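Local coordinates for protein glycoside hydrolase family 81 (Clostridium thermocellum, PDB 6FOP) that probably hydrolyses beta-1,3-glucans such as laminarin, as a family 81 glycoside hydrolase of the bacterium's cellulosome, at residues 680-685 with 698-703; 57-62 with 70-75; 576-581 with 616-621. All coordinates share one frame; numbering follows the deposited sequence. Where two conformers were deposited one is given.

Interaction 1: residues 680-685 with 698-703; sequences NIRTYV and FSDGKV
Arg682 and Tyr684, on a strand of the small C-terminal antiparallel sheet, receive a type I turn with a G1 bulge, Phe698 to Lys702, whose Asp700, Phe698 and Lys702 all reach the strand. Gly701 takes the bulge position with a positive phi of 97°, where a CB would press on the preceding carbonyl oxygen. Its N bonds to Phe698 O, and Phe698 N to Lys702 O. The polar side of the contact converges on Asp700 OD2, which accepts twice: from Tyr684 OH at 2.6 Å on the syn side, and from Arg682 NH1 at 2.8 Å on the anti side, in a salt bridge. Tyrosine and aspartate meet tip to tip, whereas the arginine slides past the carboxylate. Asp700 OD1 closes an Asx turn with Lys702 N (3.1 Å), so that the carboxylate is held through both oxygens; Arg682 NE has a second acid, Asp663. With two donors on OD2, the carboxylate would be expected to stay ionised. An aspartate suits this place because its short chain serves the turn and the strand together. Back from the hydroxyl, on the CD2 side, Tyr684 turns its edge to the face of Phe698 (centroids 4.8 Å apart, planes at 64°), with CD2 over the centre of the phenylalanine ring. Lys702 needs its long aliphatic chain: CG stands anti to the backbone N (chi1 -178°), the chain bends at chi2, and NZ goes on to Ser714 OG and Gly716 O. On the way, Lys702 CG sits squarely over the Tyr684 ring, 3.5 Å from its centroid.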
ATOM      1  N   ASN A 680      15.205  -6.240 -30.291  1.00 23.83           N
ATOM      2  CA  ASN A 680      15.894  -4.953 -30.448  1.00 23.83           C
ATOM      3  C   ASN A 680      15.229  -3.926 -31.365  1.00 22.90           C
ATOM      4  O   ASN A 680      15.850  -2.910 -31.686  1.00 29.36           O
ATOM      5  CB  ASN A 680      17.373  -5.152 -30.830  1.00 25.77           C
ATOM      6  CG  ASN A 680      18.099  -6.034 -29.838  1.00 28.90           C
ATOM      7  OD1 ASN A 680      18.090  -5.759 -28.643  1.00 33.14           O
ATOM      8  ND2 ASN A 680      18.748  -7.075 -30.323  1.00 33.77           N
ATOM      9  N   ILE A 681      13.977  -4.167 -31.750  1.00 20.03           N
ATOM     10  CA  ILE A 681      13.163  -3.183 -32.476  1.00 20.39           C
ATOM     11  C   ILE A 681      12.144  -2.616 -31.487  1.00 19.27           C
ATOM     12  O   ILE A 681      11.322  -3.377 -30.961  1.00 18.35           O
ATOM     13  CB  ILE A 681      12.393  -3.836 -33.653  1.00 22.89           C
ATOM     14  CG1 ILE A 681      13.332  -4.606 -34.605  1.00 27.63           C
ATOM     15  CG2 ILE A 681      11.581  -2.770 -34.369  1.00 25.57           C
ATOM     16  CD1 ILE A 681      14.457  -3.786 -35.144  1.00 30.11           C
ATOM     17  N   ARG A 682      12.181  -1.306 -31.250  1.00 18.44           N
ATOM     18  CA  ARG A 682      11.259  -0.670 -30.313  1.00 17.90           C
ATOM     19  C   ARG A 682       9.979  -0.206 -30.982  1.00 16.58           C
ATOM     20  O   ARG A 682      10.005   0.314 -32.098  1.00 17.61           O
ATOM     21  CB  ARG A 682      11.921   0.512 -29.604  1.00 18.61           C
ATOM     22  CG  ARG A 682      12.882   0.069 -28.536  1.00 19.72           C
ATOM     23  CD  ARG A 682      13.543   1.244 -27.848  1.00 19.77           C
ATOM     24  NE  ARG A 682      14.375   0.718 -26.775  1.00 21.38           N
ATOM     25  CZ  ARG A 682      15.421   1.322 -26.234  1.00 21.66           C
ATOM     26  NH1 ARG A 682      15.818   2.526 -26.647  1.00 22.00           N
ATOM     27  NH2 ARG A 682      16.081   0.685 -25.268  1.00 22.87           N
ATOM     28  N   THR A 683       8.866  -0.409 -30.286  1.00 14.94           N
ATOM     29  CA  THR A 683       7.587   0.183 -30.646  1.00 15.82           C
ATOM     30  C   THR A 683       7.156   1.091 -29.492  1.00 15.44           C
ATOM     31  O   THR A 683       7.210   0.709 -28.304  1.00 17.50           O
ATOM     32  CB  THR A 683       6.508  -0.870 -30.971  1.00 17.01           C
ATOM     33  OG1 THR A 683       6.941  -1.644 -32.091  1.00 18.36           O
ATOM     34  CG2 THR A 683       5.195  -0.208 -31.302  1.00 17.99           C
ATOM     35  N   TYR A 684       6.747   2.293 -29.851  1.00 15.12           N
ATOM     36  CA  TYR A 684       6.409   3.344 -28.914  1.00 15.13           C
ATOM     37  C   TYR A 684       4.911   3.582 -28.992  1.00 15.17           C
ATOM     38  O   TYR A 684       4.369   3.752 -30.100  1.00 16.14           O
ATOM     39  CB  TYR A 684       7.161   4.606 -29.315  1.00 15.57           C
ATOM     40  CG  TYR A 684       8.656   4.448 -29.436  1.00 15.80           C
ATOM     41  CD1 TYR A 684       9.234   3.930 -30.576  1.00 16.88           C
ATOM     42  CD2 TYR A 684       9.502   4.840 -28.402  1.00 16.58           C
ATOM     43  CE1 TYR A 684      10.594   3.779 -30.703  1.00 18.15           C
ATOM     44  CE2 TYR A 684      10.878   4.696 -28.520  1.00 16.84           C
ATOM     45  CZ  TYR A 684      11.419   4.158 -29.667  1.00 17.64           C
ATOM     46  OH  TYR A 684      12.772   4.023 -29.813  1.00 20.62           O
ATOM     47  N   VAL A 685       4.232   3.588 -27.857  1.00 15.09           N
ATOM     48  CA  VAL A 685       2.792   3.774 -27.798  1.00 14.98           C
ATOM     49  C   VAL A 685       2.504   4.938 -26.869  1.00 14.20           C
ATOM     50  O   VAL A 685       3.026   4.979 -25.747  1.00 15.66           O
ATOM     51  CB  VAL A 685       2.057   2.530 -27.291  1.00 15.75           C
ATOM     52  CG1 VAL A 685       0.547   2.737 -27.344  1.00 16.39           C
ATOM     53  CG2 VAL A 685       2.509   1.296 -28.090  1.00 16.09           C
ATOM     54  N   PHE A 698      11.020  10.791 -26.312  1.00 14.26           N
ATOM     55  CA  PHE A 698      11.543   9.677 -25.518  1.00 14.96           C
ATOM     56  C   PHE A 698      13.029   9.873 -25.266  1.00 15.19           C
ATOM     57  O   PHE A 698      13.724  10.574 -26.010  1.00 16.34           O
ATOM     58  CB  PHE A 698      11.290   8.334 -26.219  1.00 15.48           C
ATOM     59  CG  PHE A 698       9.819   7.984 -26.339  1.00 15.16           C
ATOM     60  CD1 PHE A 698       9.028   8.542 -27.358  1.00 16.00           C
ATOM     61  CD2 PHE A 698       9.226   7.091 -25.474  1.00 14.84           C
ATOM     62  CE1 PHE A 698       7.684   8.244 -27.452  1.00 16.09           C
ATOM     63  CE2 PHE A 698       7.891   6.768 -25.578  1.00 15.19           C
ATOM     64  CZ  PHE A 698       7.117   7.367 -26.573  1.00 15.81           C
ATOM     65  N   SER A 699      13.528   9.189 -24.236  1.00 15.31           N
ATOM     66  CA  SER A 699      14.921   9.375 -23.810  1.00 16.54           C
ATOM     67  C   SER A 699      15.955   8.841 -24.803  1.00 16.12           C
ATOM     68  O   SER A 699      17.144   9.189 -24.731  1.00 18.00           O
ATOM     69  CB  SER A 699      15.159   8.737 -22.430  1.00 16.57           C
ATOM     70  OG  SER A 699      14.912   7.341 -22.436  1.00 16.57           O
ATOM     71  N   ASP A 700      15.496   7.990 -25.736  1.00 16.12           N
ATOM     72  CA  ASP A 700      16.360   7.518 -26.823  1.00 17.27           C
ATOM     73  C   ASP A 700      16.285   8.391 -28.093  1.00 16.86           C
ATOM     74  O   ASP A 700      16.881   8.031 -29.101  1.00 19.04           O
ATOM     75  CB  ASP A 700      16.074   6.038 -27.145  1.00 18.50           C
ATOM     76  CG  ASP A 700      14.669   5.806 -27.677  1.00 18.23           C
ATOM     77  OD1 ASP A 700      13.932   6.798 -27.886  1.00 17.53           O
ATOM     78  OD2 ASP A 700      14.326   4.617 -27.872  1.00 19.65           O
ATOM     79  N   GLY A 701      15.589   9.522 -28.027  1.00 16.82           N
ATOM     80  CA  GLY A 701      15.459  10.408 -29.178  1.00 17.15           C
ATOM     81  C   GLY A 701      14.209  10.276 -30.014  1.00 17.39           C
ATOM     82  O   GLY A 701      13.921  11.146 -30.836  1.00 19.08           O
ATOM     83  N   LYS A 702      13.417   9.235 -29.791  1.00 16.90           N
ATOM     84  CA  LYS A 702      12.179   9.090 -30.556  1.00 16.93           C
ATOM     85  C   LYS A 702      11.273  10.286 -30.276  1.00 17.17           C
ATOM     86  O   LYS A 702      11.093  10.665 -29.113  1.00 17.18           O
ATOM     87  CB  LYS A 702      11.476   7.781 -30.177  1.00 17.35           C
ATOM     88  CG  LYS A 702      10.205   7.495 -30.954  1.00 17.57           C
ATOM     89  CD  LYS A 702      10.456   7.139 -32.415  1.00 19.31           C
ATOM     90  CE  LYS A 702       9.155   6.759 -33.093  1.00 20.32           C
ATOM     91  NZ  LYS A 702       9.415   6.331 -34.489  1.00 20.74           N
ATOM     92  N   VAL A 703      10.678  10.840 -31.326  1.00 17.23           N
ATOM     93  CA  VAL A 703       9.705  11.922 -31.212  1.00 19.31           C
ATOM     94  C   VAL A 703       8.429  11.516 -31.940  1.00 18.13           C
ATOM     95  O   VAL A 703       8.481  11.065 -33.102  1.00 20.10           O
ATOM     96  CB  VAL A 703      10.219  13.255 -31.813  1.00 20.50           C
ATOM     97  CG1 VAL A 703       9.167  14.350 -31.705  1.00 22.20           C
ATOM     98  CG2 VAL A 703      11.489  13.700 -31.108  1.00 20.35           C
TER

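Interaction 2: residues 57-62 with 70-75; sequences PLTFKF and GKPALG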
ATOM      1  N   PRO A  57      12.296  -0.695  13.027  1.00 14.18           N
ATOM      2  CA  PRO A  57      12.746  -2.017  13.519  1.00 14.10           C
ATOM      3  C   PRO A  57      12.056  -2.516  14.797  1.00 14.96           C
ATOM      4  O   PRO A  57      12.197  -3.684  15.143  1.00 15.84           O
ATOM      5  CB  PRO A  57      14.255  -1.804  13.709  1.00 15.06           C
ATOM      6  CG  PRO A  57      14.333  -0.335  14.034  1.00 13.55           C
ATOM      7  CD  PRO A  57      13.374   0.302  13.076  1.00 13.73           C
ATOM      8  N   LEU A  58      11.399  -1.619  15.519  1.00 14.13           N
ATOM      9  CA  LEU A  58      10.720  -1.982  16.771  1.00 14.29           C
ATOM     10  C   LEU A  58       9.304  -2.479  16.567  1.00 13.56           C
ATOM     11  O   LEU A  58       8.595  -2.076  15.613  1.00 14.28           O
ATOM     12  CB  LEU A  58      10.647  -0.780  17.725  1.00 14.58           C
ATOM     13  CG  LEU A  58      11.984  -0.254  18.236  1.00 15.81           C
ATOM     14  CD1 LEU A  58      11.831   1.107  18.891  1.00 16.24           C
ATOM     15  CD2 LEU A  58      12.607  -1.189  19.235  1.00 17.33           C
ATOM     16  N   THR A  59       8.860  -3.290  17.505  1.00 13.95           N
ATOM     17  CA  THR A  59       7.468  -3.662  17.603  1.00 13.76           C
ATOM     18  C   THR A  59       6.965  -3.411  19.000  1.00 13.93           C
ATOM     19  O   THR A  59       7.753  -3.400  19.965  1.00 15.21           O
ATOM     20  CB  THR A  59       7.213  -5.113  17.155  1.00 14.78           C
ATOM     21  OG1 THR A  59       7.816  -6.013  18.079  1.00 15.96           O
ATOM     22  CG2 THR A  59       7.797  -5.377  15.763  1.00 16.24           C
ATOM     23  N   PHE A  60       5.655  -3.244  19.125  1.00 14.14           N
ATOM     24  CA  PHE A  60       5.045  -2.838  20.396  1.00 13.61           C
ATOM     25  C   PHE A  60       3.743  -3.564  20.641  1.00 15.05           C
ATOM     26  O   PHE A  60       3.123  -4.079  19.703  1.00 15.71           O
ATOM     27  CB  PHE A  60       4.752  -1.318  20.400  1.00 14.64           C
ATOM     28  CG  PHE A  60       5.928  -0.469  20.027  1.00 13.67           C
ATOM     29  CD1 PHE A  60       6.858  -0.093  20.990  1.00 14.63           C
ATOM     30  CD2 PHE A  60       6.114  -0.035  18.701  1.00 14.69           C
ATOM     31  CE1 PHE A  60       7.956   0.665  20.639  1.00 14.65           C
ATOM     32  CE2 PHE A  60       7.214   0.717  18.353  1.00 14.76           C
ATOM     33  CZ  PHE A  60       8.130   1.095  19.340  1.00 15.14           C
ATOM     34  N   LYS A  61       3.282  -3.571  21.879  1.00 15.14           N
ATOM     35  CA  LYS A  61       1.914  -3.986  22.144  1.00 16.06           C
ATOM     36  C   LYS A  61       1.431  -3.336  23.411  1.00 15.91           C
ATOM     37  O   LYS A  61       2.110  -3.402  24.443  1.00 16.86           O
ATOM     38  CB  LYS A  61       1.796  -5.509  22.256  1.00 17.26           C
ATOM     39  CG  LYS A  61       0.329  -5.966  22.284  1.00 18.54           C
ATOM     40  CD  LYS A  61       0.155  -7.471  22.398  1.00 20.75           C
ATOM     41  CE  LYS A  61       0.433  -7.943  23.802  1.00 24.27           C
ATOM     42  NZ  LYS A  61       0.274  -9.423  23.884  1.00 27.65           N
ATOM     43  N   PHE A  62       0.257  -2.718  23.359  1.00 16.98           N
ATOM     44  CA  PHE A  62      -0.352  -2.121  24.559  1.00 17.39           C
ATOM     45  C   PHE A  62      -1.078  -3.209  25.337  1.00 18.59           C
ATOM     46  O   PHE A  62      -1.634  -4.131  24.754  1.00 18.26           O
ATOM     47  CB  PHE A  62      -1.322  -0.999  24.170  1.00 17.28           C
ATOM     48  CG  PHE A  62      -0.627   0.204  23.584  1.00 16.76           C
ATOM     49  CD1 PHE A  62      -0.322   0.256  22.227  1.00 18.13           C
ATOM     50  CD2 PHE A  62      -0.269   1.288  24.397  1.00 16.93           C
ATOM     51  CE1 PHE A  62       0.339   1.341  21.697  1.00 17.87           C
ATOM     52  CE2 PHE A  62       0.403   2.372  23.857  1.00 18.17           C
ATOM     53  CZ  PHE A  62       0.689   2.404  22.501  1.00 18.49           C
ATOM     54  N   GLY A  70       9.781  -4.504  21.722  1.00 15.80           N
ATOM     55  CA  GLY A  70      10.682  -5.573  21.316  1.00 17.21           C
ATOM     56  C   GLY A  70      11.290  -5.372  19.947  1.00 16.73           C
ATOM     57  O   GLY A  70      10.824  -4.540  19.153  1.00 17.03           O
ATOM     58  N   LYS A  71      12.297  -6.193  19.665  1.00 17.56           N
ATOM     59  CA  LYS A  71      12.859  -6.321  18.344  1.00 17.25           C
ATOM     60  C   LYS A  71      12.654  -7.767  17.954  1.00 17.48           C
ATOM     61  O   LYS A  71      13.182  -8.655  18.609  1.00 18.31           O
ATOM     62  CB  LYS A  71      14.346  -5.970  18.248  1.00 20.10           C
ATOM     63  CG  LYS A  71      14.793  -5.933  16.772  1.00 24.13           C
ATOM     64  CD  LYS A  71      16.207  -5.483  16.582  1.00 30.40           C
ATOM     65  CE  LYS A  71      16.589  -5.521  15.125  1.00 32.85           C
ATOM     66  NZ  LYS A  71      16.827  -6.895  14.648  1.00 36.26           N
ATOM     67  N   PRO A  72      11.906  -8.042  16.870  1.00 17.08           N
ATOM     68  CA  PRO A  72      11.636  -9.450  16.530  1.00 17.61           C
ATOM     69  C   PRO A  72      12.861 -10.303  16.280  1.00 19.05           C
ATOM     70  O   PRO A  72      13.843  -9.834  15.688  1.00 19.34           O
ATOM     71  CB  PRO A  72      10.784  -9.338  15.255  1.00 18.18           C
ATOM     72  CG  PRO A  72      10.088  -8.016  15.418  1.00 18.60           C
ATOM     73  CD  PRO A  72      11.110  -7.119  16.047  1.00 17.20           C
ATOM     74  N   ALA A  73      12.789 -11.548  16.751  1.00 19.78           N
ATOM     75  CA  ALA A  73      13.748 -12.573  16.385  1.00 20.77           C
ATOM     76  C   ALA A  73      13.266 -13.259  15.127  1.00 20.42           C
ATOM     77  O   ALA A  73      12.243 -13.932  15.140  1.00 26.23           O
ATOM     78  CB  ALA A  73      13.894 -13.589  17.496  1.00 21.97           C
ATOM     79  N   LEU A  74      14.029 -13.106  14.055  1.00 18.28           N
ATOM     80  CA  LEU A  74      13.645 -13.621  12.752  1.00 18.12           C
ATOM     81  C   LEU A  74      13.897 -15.119  12.664  1.00 18.84           C
ATOM     82  O   LEU A  74      14.934 -15.620  13.104  1.00 22.63           O
ATOM     83  CB  LEU A  74      14.418 -12.888  11.661  1.00 18.73           C
ATOM     84  CG  LEU A  74      14.207 -11.370  11.659  1.00 19.34           C
ATOM     85  CD1 LEU A  74      15.078 -10.719  10.593  1.00 22.23           C
ATOM     86  CD2 LEU A  74      12.762 -10.995  11.458  1.00 21.77           C
ATOM     87  N   GLY A  75      12.949 -15.830  12.076  1.00 18.97           N
ATOM     88  CA  GLY A  75      13.128 -17.241  11.833  1.00 20.41           C
ATOM     89  C   GLY A  75      11.985 -17.881  11.110  1.00 20.38           C
ATOM     90  O   GLY A  75      11.014 -17.258  10.776  1.00 20.11           O
TER
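Thr59 and Pro72 meet tip to tip, Thr59 CG2 lying 3.5 Å from Pro72 CG. The threonine torsion sorts its two branches: OG1 stands between the backbone N and the carbonyl carbon (chi1 68°), which leaves CG2 anti to the carbonyl carbon and facing the proline ring. OG1 hydrogen-bonds to His85 ND1, so a branched residue with one polar and one apolar arm fits here. Pro72 also brings CD to 3.7 Å from Pro57 O, and the same oxygen has Lys71 CG 3.8 Å away. Lys71 CG is anti to its backbone N, and the chain runs extended until it bends at the last torsion, where NZ finds Ser282 O. Leu58 meets Gly70 O through its backbone, CA 3.5 Å from that oxygen in a CA-H...O contact, while its CD2 lies 3.8 Å from the same atom and the side chain also packs on Ile203 and Val205 of strand 200-206. Gly70 has no side chain and takes part through its backbone alone. Thr59 N donates to Gly70 O and Gly70 N to Thr59 O, both at 2.9 Å. This reciprocal pair is an antiparallel hydrogen-bonded pair, here at the open end of the beta hairpin formed by strands 59-63 and 66-70.

Interaction 3: residues 576-581 with 616-621; sequences INFLPI and DIQYMY
The non-helical segment 576-581, with a cis peptide before Pro580, passes beside helix 615-622, bringing the CA atoms of Leu579 and Ile617 to 6.9 Å and those of Phe578 and Tyr621 to 7.3 Å. The setting is the helical C-terminal domain, which in this family is an (alpha/alpha)6 barrel. Phe578 makes the largest single contribution. Its ring lies almost parallel to that of Tyr621 in an offset stack, centroids 3.6 Å apart and planes at 8°, and the two side chains cross at about a right angle. Phe578 CZ lies over the centre of the tyrosine ring, while Tyr621 CD1 lies over that of the phenylalanine. The packing is tight, with Phe578 CE1 only 3.2 Å from Tyr621 CE1. Tyr621 CG is anti to the backbone N (chi1 -179°), which starts its ring on the way to Phe578. Around the phenylalanine edge, Gln618 OE1 approaches CE2 of Phe578 to 3.7 Å, close to the ring plane, where the slightly positive ring hydrogens would suit an oxygen. The amide's NE2 bonds weakly to Ser571 O, and Gln618 also touches Met602 on helix 592-606, which supplies two glutamates, Glu601 and Glu605, to the nickel site. Ile617 packs against the loop with both branches: CG2 lies 4.1 Å from Phe578 CD2, and CD1 is near Leu579 CB. Ile581 CD1 reaches Met620 CB, though both residues have two deposited conformers and that meeting is therefore doubtful in detail. No hydrogen bond crosses between the segments; what joins them is burial of apolar surface and ring stacking, while backbone carbonyls of the loop bond elsewhere, Leu579 O to Ser495 OG and Ile576 O to Ser493 OG.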
ATOM      1  N   ILE A 576      -2.883 -14.246  -7.655  1.00 12.36           N
ATOM      2  CA  ILE A 576      -3.495 -13.139  -6.926  1.00 13.31           C
ATOM      3  C   ILE A 576      -2.631 -11.891  -6.911  1.00 12.61           C
ATOM      4  O   ILE A 576      -3.137 -10.845  -6.542  1.00 13.72           O
ATOM      5  CB  ILE A 576      -3.906 -13.482  -5.471  1.00 13.66           C
ATOM      6  CG1 ILE A 576      -2.694 -13.856  -4.582  1.00 14.63           C
ATOM      7  CG2 ILE A 576      -4.985 -14.573  -5.437  1.00 14.57           C
ATOM      8  CD1 ILE A 576      -2.820 -13.339  -3.169  1.00 16.60           C
ATOM      9  N   ASN A 577      -1.339 -11.987  -7.249  1.00 12.28           N
ATOM     10  CA  ASN A 577      -0.495 -10.806  -7.367  1.00 12.17           C
ATOM     11  C   ASN A 577      -0.258 -10.353  -8.790  1.00 12.25           C
ATOM     12  O   ASN A 577       0.573  -9.504  -9.052  1.00 11.94           O
ATOM     13  CB  ASN A 577       0.795 -10.966  -6.540  1.00 12.48           C
ATOM     14  CG  ASN A 577       0.573 -10.518  -5.126  1.00 11.79           C
ATOM     15  OD1 ASN A 577       0.475  -9.314  -4.872  1.00 12.80           O
ATOM     16  ND2 ASN A 577       0.356 -11.472  -4.215  1.00 13.03           N
ATOM     17  N   PHE A 578      -0.992 -10.978  -9.713  1.00 12.87           N
ATOM     18  CA  PHE A 578      -1.033 -10.503 -11.091  1.00 12.45           C
ATOM     19  C   PHE A 578      -2.358  -9.821 -11.406  1.00 12.24           C
ATOM     20  O   PHE A 578      -2.373  -8.745 -12.031  1.00 12.90           O
ATOM     21  CB  PHE A 578      -0.824 -11.653 -12.097  1.00 12.52           C
ATOM     22  CG  PHE A 578       0.363 -12.561 -11.814  1.00 13.01           C
ATOM     23  CD1 PHE A 578       1.485 -12.141 -11.122  1.00 13.29           C
ATOM     24  CD2 PHE A 578       0.352 -13.863 -12.285  1.00 13.73           C
ATOM     25  CE1 PHE A 578       2.527 -13.013 -10.871  1.00 13.35           C
ATOM     26  CE2 PHE A 578       1.387 -14.744 -12.029  1.00 14.67           C
ATOM     27  CZ  PHE A 578       2.497 -14.312 -11.323  1.00 13.95           C
ATOM     28  N   LEU A 579      -3.472 -10.441 -11.021  1.00 12.58           N
ATOM     29  CA  LEU A 579      -4.773  -9.944 -11.470  1.00 13.18           C
ATOM     30  C   LEU A 579      -5.237  -8.746 -10.625  1.00 12.36           C
ATOM     31  O   LEU A 579      -4.930  -8.655  -9.416  1.00 13.27           O
ATOM     32  CB  LEU A 579      -5.789 -11.082 -11.510  1.00 14.62           C
ATOM     33  CG  LEU A 579      -6.405 -11.547 -10.201  1.00 15.73           C
ATOM     34  CD1 LEU A 579      -7.585 -10.658  -9.772  1.00 16.18           C
ATOM     35  CD2 LEU A 579      -6.873 -12.992 -10.357  1.00 17.85           C
ATOM     36  N   PRO A 580      -6.000  -7.822 -11.205  1.00 12.15           N
ATOM     37  CA  PRO A 580      -6.364  -7.798 -12.618  1.00 12.06           C
ATOM     38  C   PRO A 580      -5.197  -7.321 -13.477  1.00 12.13           C
ATOM     39  O   PRO A 580      -4.504  -6.370 -13.136  1.00 13.91           O
ATOM     40  CB  PRO A 580      -7.509  -6.794 -12.663  1.00 12.74           C
ATOM     41  CG  PRO A 580      -7.168  -5.830 -11.562  1.00 12.67           C
ATOM     42  CD  PRO A 580      -6.513  -6.648 -10.482  1.00 13.91           C
ATOM     43  N   ILE A 581      -5.016  -7.969 -14.618  0.50 12.20           N
ATOM     44  CA  ILE A 581      -3.999  -7.543 -15.563  0.50 12.44           C
ATOM     45  C   ILE A 581      -4.601  -6.447 -16.444  0.50 13.20           C
ATOM     46  O   ILE A 581      -5.540  -6.702 -17.186  0.50 14.06           O
ATOM     47  CB  ILE A 581      -3.420  -8.746 -16.349  0.50 12.98           C
ATOM     48  CG1 ILE A 581      -2.787  -9.766 -15.369  0.50 13.09           C
ATOM     49  CG2 ILE A 581      -2.373  -8.281 -17.335  0.50 13.64           C
ATOM     50  CD1 ILE A 581      -2.258 -11.027 -16.029  0.50 13.03           C
ATOM     51  N   ASP A 616      -5.516 -18.575 -18.087  1.00 13.14           N
ATOM     52  CA  ASP A 616      -5.563 -17.234 -18.706  1.00 14.19           C
ATOM     53  C   ASP A 616      -4.639 -16.229 -18.004  1.00 13.33           C
ATOM     54  O   ASP A 616      -3.794 -15.592 -18.641  1.00 13.61           O
ATOM     55  CB  ASP A 616      -6.980 -16.670 -18.842  1.00 14.78           C
ATOM     56  CG  ASP A 616      -7.820 -16.725 -17.567  1.00 14.52           C
ATOM     57  OD1 ASP A 616      -7.433 -17.360 -16.547  1.00 14.47           O
ATOM     58  OD2 ASP A 616      -8.893 -16.097 -17.589  1.00 14.01           O
ATOM     59  N   ILE A 617      -4.781 -16.130 -16.682  1.00 13.98           N
ATOM     60  CA  ILE A 617      -3.953 -15.215 -15.889  1.00 14.11           C
ATOM     61  C   ILE A 617      -2.484 -15.612 -16.060  1.00 12.71           C
ATOM     62  O   ILE A 617      -1.619 -14.747 -16.260  1.00 13.42           O
ATOM     63  CB  ILE A 617      -4.345 -15.276 -14.417  1.00 14.80           C
ATOM     64  CG1 ILE A 617      -5.810 -14.925 -14.182  1.00 16.77           C
ATOM     65  CG2 ILE A 617      -3.452 -14.389 -13.574  1.00 15.60           C
ATOM     66  CD1 ILE A 617      -6.243 -13.602 -14.689  1.00 17.95           C
ATOM     67  N   GLN A 618      -2.191 -16.922 -15.968  1.00 12.62           N
ATOM     68  CA  GLN A 618      -0.793 -17.367 -16.033  1.00 13.29           C
ATOM     69  C   GLN A 618      -0.179 -17.169 -17.400  1.00 13.46           C
ATOM     70  O   GLN A 618       1.008 -16.850 -17.516  1.00 14.15           O
ATOM     71  CB  GLN A 618      -0.652 -18.822 -15.611  1.00 14.21           C
ATOM     72  CG  GLN A 618      -0.948 -19.054 -14.145  1.00 14.92           C
ATOM     73  CD  GLN A 618       0.058 -18.402 -13.237  1.00 14.21           C
ATOM     74  OE1 GLN A 618       1.141 -18.035 -13.672  1.00 14.62           O
ATOM     75  NE2 GLN A 618      -0.279 -18.316 -11.950  1.00 15.66           N
ATOM     76  N   TYR A 619      -0.975 -17.373 -18.460  1.00 13.15           N
ATOM     77  CA  TYR A 619      -0.400 -17.165 -19.794  1.00 13.83           C
ATOM     78  C   TYR A 619      -0.249 -15.682 -20.145  1.00 12.55           C
ATOM     79  O   TYR A 619       0.701 -15.321 -20.860  1.00 13.69           O
ATOM     80  CB  TYR A 619      -1.190 -17.910 -20.866  1.00 13.84           C
ATOM     81  CG  TYR A 619      -1.248 -19.417 -20.704  1.00 14.33           C
ATOM     82  CD1 TYR A 619      -0.251 -20.120 -20.036  1.00 14.40           C
ATOM     83  CD2 TYR A 619      -2.298 -20.134 -21.242  1.00 14.17           C
ATOM     84  CE1 TYR A 619      -0.283 -21.500 -19.919  1.00 15.16           C
ATOM     85  CE2 TYR A 619      -2.351 -21.515 -21.115  1.00 14.11           C
ATOM     86  CZ  TYR A 619      -1.369 -22.192 -20.429  1.00 15.00           C
ATOM     87  OH  TYR A 619      -1.408 -23.561 -20.319  1.00 16.25           O
ATOM     88  N   MET A 620      -1.116 -14.808 -19.613  1.00 13.34           N
ATOM     89  CA  MET A 620      -0.877 -13.366 -19.735  0.55 13.98           C
ATOM     90  C   MET A 620       0.421 -12.957 -19.049  1.00 13.33           C
ATOM     91  O   MET A 620       1.198 -12.149 -19.584  1.00 14.21           O
ATOM     92  CB  MET A 620      -2.033 -12.576 -19.164  0.55 14.92           C
ATOM     93  CG  MET A 620      -3.281 -12.641 -20.027  0.55 14.85           C
ATOM     94  SD  MET A 620      -4.513 -11.479 -19.386  0.55 14.97           S
ATOM     95  CE  MET A 620      -5.105 -12.323 -17.933  0.55 16.66           C
ATOM     96  N   TYR A 621       0.692 -13.568 -17.882  1.00 13.35           N
ATOM     97  CA  TYR A 621       1.926 -13.312 -17.148  1.00 14.15           C
ATOM     98  C   TYR A 621       3.148 -13.842 -17.911  1.00 13.73           C
ATOM     99  O   TYR A 621       4.133 -13.120 -18.125  1.00 13.81           O
ATOM    100  CB  TYR A 621       1.827 -13.992 -15.793  1.00 13.79           C
ATOM    101  CG  TYR A 621       3.022 -13.804 -14.911  1.00 13.16           C
ATOM    102  CD1 TYR A 621       3.255 -12.569 -14.289  1.00 13.45           C
ATOM    103  CD2 TYR A 621       3.882 -14.862 -14.622  1.00 14.19           C
ATOM    104  CE1 TYR A 621       4.353 -12.385 -13.471  1.00 13.81           C
ATOM    105  CE2 TYR A 621       4.969 -14.680 -13.779  1.00 13.59           C
ATOM    106  CZ  TYR A 621       5.205 -13.440 -13.209  1.00 13.64           C
ATOM    107  OH  TYR A 621       6.291 -13.282 -12.346  1.00 14.51           O
TER

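In the fold
The three contacts follow one another along the chain without touching. Interactions 1 and 2 lie on opposite sides of the chain's centre, their own centres about 48 Å apart; interaction 3 lies nearer to interaction 1, about 27 Å between centres. No structural element is shared: interaction 2 joins strand ends in an antiparallel sheet, interaction 3 a loop to a helix of the C-terminal domain, and interaction 1 a turn to the last sheet. Interactions 2 and 3 are buried, interaction 1 partly so. Chemistry follows place: charge and aromatic rings together at the partly exposed turn, backbone bonding in the sheet, and mostly apolar and aromatic packing where a loop meets a helix.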